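Uncharacterized protein (Bacillus cereus, PDB 5F2H) is of unknown function but may act as a hydrolase, being a member of the alpha/beta hydrolase superfamily. Local coordinates at residues Ala71-Gly76 with Phe99-Gln104; Gly227-Ala232 with Glu302-Ala307; Gly255-Gly260 with Gln271-Val276. All coordinates share one frame; numbering follows the deposited sequence.

Interaction 1: Ala71-Gly76 with Phe99-Gln104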
# COMPACT_ATOMS: atom_id res chain seq x y z
N ALA B 71 -2.63 22.27 -41.63
CA ALA B 71 -1.93 22.33 -40.36
C ALA B 71 -1.83 23.72 -39.75
O ALA B 71 -2.20 23.93 -38.59
CB ALA B 71 -0.52 21.80 -40.56
N ILE B 72 -1.33 24.65 -40.54
CA ILE B 72 -1.13 26.00 -40.08
C ILE B 72 -2.36 26.89 -40.16
O ILE B 72 -2.65 27.63 -39.23
CB ILE B 72 0.00 26.64 -40.87
CG1 ILE B 72 1.25 25.77 -40.72
CG2 ILE B 72 0.27 28.06 -40.36
CD1 ILE B 72 2.41 26.21 -41.57
N ILE B 73 -3.07 26.83 -41.27
CA ILE B 73 -4.25 27.65 -41.43
C ILE B 73 -5.43 27.09 -40.64
O ILE B 73 -5.82 27.65 -39.61
CB ILE B 73 -4.67 27.78 -42.91
CG1 ILE B 73 -3.52 28.33 -43.75
CG2 ILE B 73 -5.92 28.64 -43.05
CD1 ILE B 73 -3.03 29.69 -43.29
N GLU B 74 -5.94 25.96 -41.10
CA GLU B 74 -7.10 25.33 -40.50
C GLU B 74 -6.94 24.89 -39.05
O GLU B 74 -7.79 25.19 -38.22
CB GLU B 74 -7.55 24.15 -41.38
CG GLU B 74 -7.87 24.53 -42.83
CD GLU B 74 -9.02 25.53 -42.98
OE1 GLU B 74 -9.79 25.74 -42.02
OE2 GLU B 74 -9.17 26.11 -44.08
N LYS B 75 -5.85 24.21 -38.73
CA LYS B 75 -5.65 23.77 -37.35
C LYS B 75 -4.88 24.73 -36.45
O LYS B 75 -4.83 24.53 -35.25
CB LYS B 75 -5.10 22.36 -37.31
CG LYS B 75 -6.16 21.37 -37.78
CD LYS B 75 -5.70 19.94 -37.67
CE LYS B 75 -6.87 18.98 -37.91
NZ LYS B 75 -7.52 19.18 -39.23
N GLY B 76 -4.34 25.79 -37.04
CA GLY B 76 -3.59 26.80 -36.29
C GLY B 76 -2.30 26.40 -35.59
O GLY B 76 -1.96 27.00 -34.57
N PHE B 99 3.47 29.88 -49.27
CA PHE B 99 4.50 29.40 -48.37
C PHE B 99 5.02 30.51 -47.48
O PHE B 99 5.19 30.30 -46.29
CB PHE B 99 5.66 28.76 -49.14
CG PHE B 99 6.75 28.25 -48.25
CD1 PHE B 99 6.67 26.99 -47.70
CD2 PHE B 99 7.86 29.03 -47.97
CE1 PHE B 99 7.68 26.52 -46.88
CE2 PHE B 99 8.86 28.57 -47.14
CZ PHE B 99 8.78 27.31 -46.60
N HIS B 100 5.27 31.68 -48.05
CA HIS B 100 5.76 32.81 -47.25
C HIS B 100 4.71 33.21 -46.24
O HIS B 100 5.04 33.62 -45.13
CB HIS B 100 6.23 33.98 -48.11
CG HIS B 100 7.33 33.61 -49.06
ND1 HIS B 100 7.13 33.49 -50.42
CD2 HIS B 100 8.59 33.17 -48.84
CE1 HIS B 100 8.24 33.09 -51.00
NE2 HIS B 100 9.14 32.87 -50.06
N GLN B 101 3.44 33.07 -46.62
CA GLN B 101 2.33 33.39 -45.72
C GLN B 101 2.39 32.53 -44.47
O GLN B 101 2.14 33.00 -43.35
CB GLN B 101 1.01 33.08 -46.40
CG GLN B 101 -0.19 33.27 -45.49
CD GLN B 101 -1.48 32.82 -46.14
OE1 GLN B 101 -1.47 32.30 -47.25
NE2 GLN B 101 -2.58 33.00 -45.43
N MSE B 102 2.65 31.24 -44.67
CA MSE B 102 2.72 30.33 -43.54
C MSE B 102 3.90 30.67 -42.70
O MSE B 102 3.78 30.79 -41.48
CB MSE B 102 2.57 28.90 -43.99
CG MSE B 102 1.06 28.68 -43.97
SE MSE B 102 0.67 27.38 -45.36
CE MSE B 102 -0.55 28.66 -46.24
N VAL B 103 5.05 30.85 -43.33
CA VAL B 103 6.28 31.21 -42.62
C VAL B 103 6.02 32.36 -41.66
O VAL B 103 6.26 32.28 -40.45
CB VAL B 103 7.37 31.66 -43.60
CG1 VAL B 103 8.53 32.32 -42.88
CG2 VAL B 103 7.85 30.49 -44.45
N GLN B 104 5.47 33.43 -42.21
CA GLN B 104 5.22 34.60 -41.41
C GLN B 104 4.18 34.32 -40.33
O GLN B 104 4.26 34.86 -39.24
CB GLN B 104 4.71 35.76 -42.26
CG GLN B 104 5.22 37.05 -41.67
CD GLN B 104 6.73 37.10 -41.83
OE1 GLN B 104 7.27 36.55 -42.81
NE2 GLN B 104 7.42 37.77 -40.92

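Interaction 2: Gly227-Ala232 with Glu302-Ala307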
# COMPACT_ATOMS: atom_id res chain seq x y z
N GLY B 227 -9.27 -13.75 4.53
CA GLY B 227 -8.69 -14.82 5.34
C GLY B 227 -9.01 -14.64 6.81
O GLY B 227 -9.55 -13.62 7.19
N PHE B 228 -8.69 -15.61 7.64
CA PHE B 228 -8.98 -15.47 9.07
C PHE B 228 -7.87 -16.13 9.86
O PHE B 228 -7.38 -17.20 9.49
CB PHE B 228 -10.33 -16.09 9.41
CG PHE B 228 -10.39 -17.57 9.21
CD1 PHE B 228 -10.62 -18.11 7.97
CD2 PHE B 228 -10.20 -18.42 10.27
CE1 PHE B 228 -10.69 -19.49 7.79
CE2 PHE B 228 -10.26 -19.80 10.10
CZ PHE B 228 -10.51 -20.34 8.86
N ILE B 229 -7.53 -15.53 10.99
CA ILE B 229 -6.45 -16.05 11.83
C ILE B 229 -6.89 -16.29 13.26
O ILE B 229 -6.89 -15.36 14.07
CB ILE B 229 -5.27 -15.04 11.84
CG1 ILE B 229 -4.86 -14.66 10.41
CG2 ILE B 229 -4.07 -15.62 12.59
CD1 ILE B 229 -3.80 -13.60 10.35
N PHE B 230 -7.23 -17.54 13.60
CA PHE B 230 -7.69 -17.82 14.95
C PHE B 230 -6.65 -18.39 15.88
O PHE B 230 -5.80 -19.18 15.47
CB PHE B 230 -8.89 -18.75 14.94
CG PHE B 230 -10.03 -18.26 14.10
CD1 PHE B 230 -10.42 -16.93 14.11
CD2 PHE B 230 -10.88 -19.18 13.49
CE1 PHE B 230 -11.53 -16.50 13.39
CE2 PHE B 230 -11.99 -18.77 12.79
CZ PHE B 230 -12.31 -17.43 12.73
N MSE B 231 -6.74 -17.97 17.14
CA MSE B 231 -5.81 -18.40 18.18
C MSE B 231 -6.67 -19.04 19.23
O MSE B 231 -7.58 -18.40 19.79
CB MSE B 231 -5.08 -17.17 18.73
CG MSE B 231 -4.17 -17.46 19.92
SE MSE B 231 -2.57 -18.50 19.39
CE MSE B 231 -2.98 -20.09 20.49
N ALA B 232 -6.45 -20.33 19.46
CA ALA B 232 -7.22 -21.05 20.46
C ALA B 232 -8.73 -20.77 20.39
O ALA B 232 -9.38 -20.55 21.42
CB ALA B 232 -6.69 -20.69 21.84
N GLU B 302 5.45 -13.47 14.94
CA GLU B 302 6.13 -14.11 13.82
C GLU B 302 5.16 -14.98 13.05
O GLU B 302 5.23 -15.07 11.83
CB GLU B 302 7.33 -14.94 14.28
CG GLU B 302 8.49 -14.10 14.78
CD GLU B 302 9.08 -13.22 13.68
OE1 GLU B 302 8.67 -13.34 12.50
OE2 GLU B 302 9.98 -12.41 13.99
N LEU B 303 4.25 -15.63 13.77
CA LEU B 303 3.25 -16.46 13.13
C LEU B 303 2.36 -15.55 12.32
O LEU B 303 2.01 -15.88 11.19
CB LEU B 303 2.42 -17.25 14.14
CG LEU B 303 3.22 -18.20 15.04
CD1 LEU B 303 2.27 -18.91 16.00
CD2 LEU B 303 4.02 -19.20 14.23
N LEU B 304 2.00 -14.39 12.89
CA LEU B 304 1.17 -13.41 12.16
C LEU B 304 1.80 -13.02 10.83
O LEU B 304 1.09 -12.73 9.87
CB LEU B 304 0.91 -12.14 12.95
CG LEU B 304 -0.11 -12.13 14.08
CD1 LEU B 304 -0.10 -10.78 14.79
CD2 LEU B 304 -1.48 -12.40 13.50
N LYS B 305 3.13 -12.96 10.79
CA LYS B 305 3.83 -12.62 9.56
C LYS B 305 3.51 -13.71 8.53
O LYS B 305 3.01 -13.40 7.44
CB LYS B 305 5.33 -12.47 9.80
CG LYS B 305 6.10 -11.99 8.58
CD LYS B 305 7.55 -11.66 8.87
CE LYS B 305 7.67 -10.48 9.81
NZ LYS B 305 9.08 -10.08 10.03
N GLU B 306 3.77 -14.97 8.87
CA GLU B 306 3.47 -16.11 7.98
C GLU B 306 2.02 -16.11 7.54
O GLU B 306 1.70 -16.23 6.37
CB GLU B 306 3.67 -17.47 8.64
CG GLU B 306 5.07 -18.01 8.82
CD GLU B 306 5.03 -19.46 9.31
OE1 GLU B 306 6.09 -20.14 9.35
OE2 GLU B 306 3.91 -19.97 9.60
N ALA B 307 1.13 -16.04 8.53
CA ALA B 307 -0.30 -16.05 8.29
C ALA B 307 -0.70 -15.07 7.21
O ALA B 307 -1.35 -15.41 6.24
CB ALA B 307 -1.04 -15.76 9.58

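Interaction 3: Gly255-Gly260 with Gln271-Val276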
# COMPACT_ATOMS: atom_id res chain seq x y z
N GLY B 255 -7.45 -19.97 5.75
CA GLY B 255 -7.48 -19.95 7.21
C GLY B 255 -6.17 -20.37 7.85
O GLY B 255 -5.49 -21.28 7.38
N TYR B 256 -5.79 -19.65 8.90
CA TYR B 256 -4.56 -19.95 9.61
C TYR B 256 -5.05 -20.09 11.03
O TYR B 256 -5.58 -19.15 11.60
CB TYR B 256 -3.57 -18.80 9.47
CG TYR B 256 -2.14 -19.16 9.88
CD1 TYR B 256 -1.76 -19.18 11.22
CD2 TYR B 256 -1.17 -19.42 8.92
CE1 TYR B 256 -0.46 -19.49 11.59
CE2 TYR B 256 0.13 -19.71 9.27
CZ TYR B 256 0.48 -19.74 10.61
OH TYR B 256 1.77 -20.05 10.95
N VAL B 257 -4.96 -21.30 11.56
CA VAL B 257 -5.41 -21.59 12.92
C VAL B 257 -4.23 -22.05 13.76
O VAL B 257 -3.39 -22.83 13.29
CB VAL B 257 -6.50 -22.67 12.92
CG1 VAL B 257 -6.91 -23.01 14.34
CG2 VAL B 257 -7.68 -22.21 12.09
N VAL B 258 -4.18 -21.58 15.00
CA VAL B 258 -3.11 -21.93 15.88
C VAL B 258 -3.71 -22.29 17.21
O VAL B 258 -4.65 -21.65 17.65
CB VAL B 258 -2.18 -20.69 16.11
CG1 VAL B 258 -1.06 -21.02 17.10
CG2 VAL B 258 -1.59 -20.19 14.79
N CYS B 259 -3.15 -23.29 17.87
CA CYS B 259 -3.61 -23.68 19.19
C CYS B 259 -2.53 -24.49 19.87
O CYS B 259 -1.76 -25.21 19.22
CB CYS B 259 -4.88 -24.49 19.14
SG CYS B 259 -5.46 -24.93 20.79
N GLY B 260 -2.47 -24.34 21.19
CA GLY B 260 -1.48 -25.04 22.00
C GLY B 260 -2.00 -26.38 22.49
O GLY B 260 -3.15 -26.49 22.93
N GLN B 271 -9.45 -28.69 16.97
CA GLN B 271 -9.06 -29.79 16.09
C GLN B 271 -10.28 -30.31 15.32
O GLN B 271 -10.15 -30.70 14.17
CB GLN B 271 -8.33 -30.90 16.84
CG GLN B 271 -7.56 -31.83 15.92
CD GLN B 271 -6.62 -32.77 16.65
OE1 GLN B 271 -5.55 -33.12 16.15
NE2 GLN B 271 -6.97 -33.12 17.89
N GLN B 272 -11.47 -30.26 15.93
CA GLN B 272 -12.71 -30.69 15.24
C GLN B 272 -12.97 -29.75 14.08
O GLN B 272 -13.39 -30.17 13.01
CB GLN B 272 -13.92 -30.61 16.15
CG GLN B 272 -13.85 -31.46 17.40
CD GLN B 272 -15.05 -31.25 18.30
OE1 GLN B 272 -16.04 -30.64 17.88
NE2 GLN B 272 -14.97 -31.74 19.53
N PHE B 273 -12.74 -28.47 14.33
CA PHE B 273 -12.94 -27.46 13.31
C PHE B 273 -12.00 -27.69 12.15
O PHE B 273 -12.43 -27.74 10.99
CB PHE B 273 -12.77 -26.08 13.94
CG PHE B 273 -12.79 -24.95 12.95
CD1 PHE B 273 -13.96 -24.62 12.28
CD2 PHE B 273 -11.69 -24.12 12.79
CE1 PHE B 273 -14.00 -23.56 11.40
CE2 PHE B 273 -11.73 -23.06 11.92
CZ PHE B 273 -12.89 -22.77 11.22
N VAL B 274 -10.72 -27.89 12.44
CA VAL B 274 -9.73 -28.14 11.40
C VAL B 274 -10.10 -29.38 10.58
O VAL B 274 -9.81 -29.45 9.39
CB VAL B 274 -8.31 -28.33 12.01
CG1 VAL B 274 -7.33 -28.79 10.95
CG2 VAL B 274 -7.84 -27.03 12.66
N GLN B 275 -10.72 -30.36 11.23
CA GLN B 275 -11.16 -31.58 10.56
C GLN B 275 -12.18 -31.27 9.47
O GLN B 275 -12.07 -31.75 8.35
CB GLN B 275 -11.75 -32.55 11.59
CG GLN B 275 -12.29 -33.85 11.02
CD GLN B 275 -11.25 -34.69 10.30
OE1 GLN B 275 -10.07 -34.33 10.22
NE2 GLN B 275 -11.69 -35.82 9.77
N VAL B 276 -13.15 -30.42 9.80
CA VAL B 276 -14.17 -30.03 8.84
C VAL B 276 -13.51 -29.24 7.69
O VAL B 276 -13.85 -29.44 6.53
CB VAL B 276 -15.28 -29.17 9.48
CG1 VAL B 276 -16.26 -28.73 8.41
CG2 VAL B 276 -15.98 -29.94 10.59

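Interaction 1: Ala71-Gly76 with Phe99-Gln104
Ile72 and the selenomethionine Met102 carry the main part of this contact, their side chains meeting at a slant with both CB atoms turned toward the opposite helix. The CG methylene of Met102 is touched by both branches of Ile72, lying 3.7 Å from Ile72 CD1 and 3.7 Å from Ile72 CG2. The long branch also reaches back along the partner chain, since Ile72 CD1 is 3.6 Å from Met102 CB. Its extended form explains this: with chi2 at 174°, CD1 is carried away from its own backbone.

Beyond CG, Met102 bends at chi2 and chi3, which brings its terminal methyl to the neighbouring isoleucine. Met102 CE is 3.9 Å from Ile73 CG1 and 4.0 Å from Ile73 CD1, the two side chains crossing at about a right angle. One selenomethionine therefore serves two consecutive residues, its methylenes against Ile72 and its methyl against Ile73.

These residues join helix 61-74 to helix 97-115 inside the N-terminal alpha-helical region, whose sequence family is grouped with the TPR clan. The pairing advances in the same sense along both helices: Phe99 touches Met65 and Met68, Met102 touches Met68 and Lys69, and Ile72 goes on to Leu105 and Cys106. The two helices thus run in broadly the same direction. Ile72 O accepts a hydrogen bond from Arg109 NH1 of the later helix.

Gln101 contributes at the margin of the interface. Its CG lies anti to the backbone N (chi1 175°) and the chain stays extended, which takes the amide across Ile73 at roughly a right angle, with Gln101 NE2 4.0 Å from Ile73 CD1.

Interaction 2: Gly227-Ala232 with Glu302-Ala307
Ala307 N donates to Leu303 O over 2.8 Å, the shortest backbone hydrogen bond within helix segment 302-307, and the methyl of the same alanine meets Ile229. Across the interface the evidence is wholly apolar. Ile229 CD1 comes to 3.6 Å from Ala307 CB, and the preceding Ile229 CG1 is 4.1 Å from the same methyl. The long branch of Ile229 has CG1 anti to the carbonyl carbon and is extended beyond it (chi2 175°), which sends CD1 out from the strand to the helix.

The contact belongs to the layered alpha/beta hydrolase fold: strand 227-231 is an inner strand of the parallel sheet, and helix 300-313 packs on one of its faces. Phe230, the next residue along the strand, instead touches Ala211, Ala214 and Leu215 of helix 209-219, as expected of alternating strand side chains.

One turn earlier in the helix, Leu304 approaches Ile229 obliquely. Its bond from CA to CB does not aim at the strand, yet the branch ending in Leu304 CD2 turns in to lie 4.1 Å from Ile229 CD1.

Interaction 3: Gly255-Gly260 with Gln271-Val276
Val257 meets Phe273 and Val274 within a beta-alpha-beta unit of the alpha/beta hydrolase fold, made of strand 254-260, helix 267-279 and strand 284-289. The contact links the first strand to the connecting helix, and the closest CA atoms, those of Val257 and Val274, are 8.0 Å apart.

Backbone hydrogen bonds define the two elements without bridging them. In the helix, Gln275 N donates to Gln271 O at 3.0 Å and Val276 N to Gln272 O at 3.2 Å. On the strand, Gly255 and Val257 pair with Glu285 of the following strand, while Tyr256 pairs with Phe228 and Phe230 of the preceding one, which places strand 254-260 inside the parallel sheet.

Aliphatic contact comes from one branch of Val257. This is the CG1 methyl, which faces Val274, with Val257 CG1 4.5 Å from Val274 CG2. This is a loose approach. Val274 also touches His284 and Phe286 of the next strand, so the same helical side chain bears on both strands of the unit.

Aromatic contact uses the other branch. A chi1 of 173° swings the ring of Phe273 off its helix toward the sheet; Leu235 and Ile238 from a loop also touch this residue. The ring does not lay a face on the valine. The methyl sits at the ring edge, near the ring plane, with Val257 CG2 4.1 Å from Phe273 CE2.

Interactions 2 and 3 share one parallel sheet, whereas interaction 1 lies in the distant helical region: its centre is about 70 Å from that of interaction 2 and about 78 Å from that of interaction 3. Interactions 2 and 3 have centres about 11 Å apart, and interaction 3 is nested within the chain loop that interaction 2 closes. Their strands are neighbours, joined for example by a probable hydrogen bond between Ala232 N and Val258 O at 2.9 Å. Tyr256 OH additionally hydrogen-bonds Glu306 OE2, tying the strand of interaction 3 to the helix of interaction 2. Ile229 lies near, without touching, Gly206, Ser208 and Gly210, a possible nucleophile elbow.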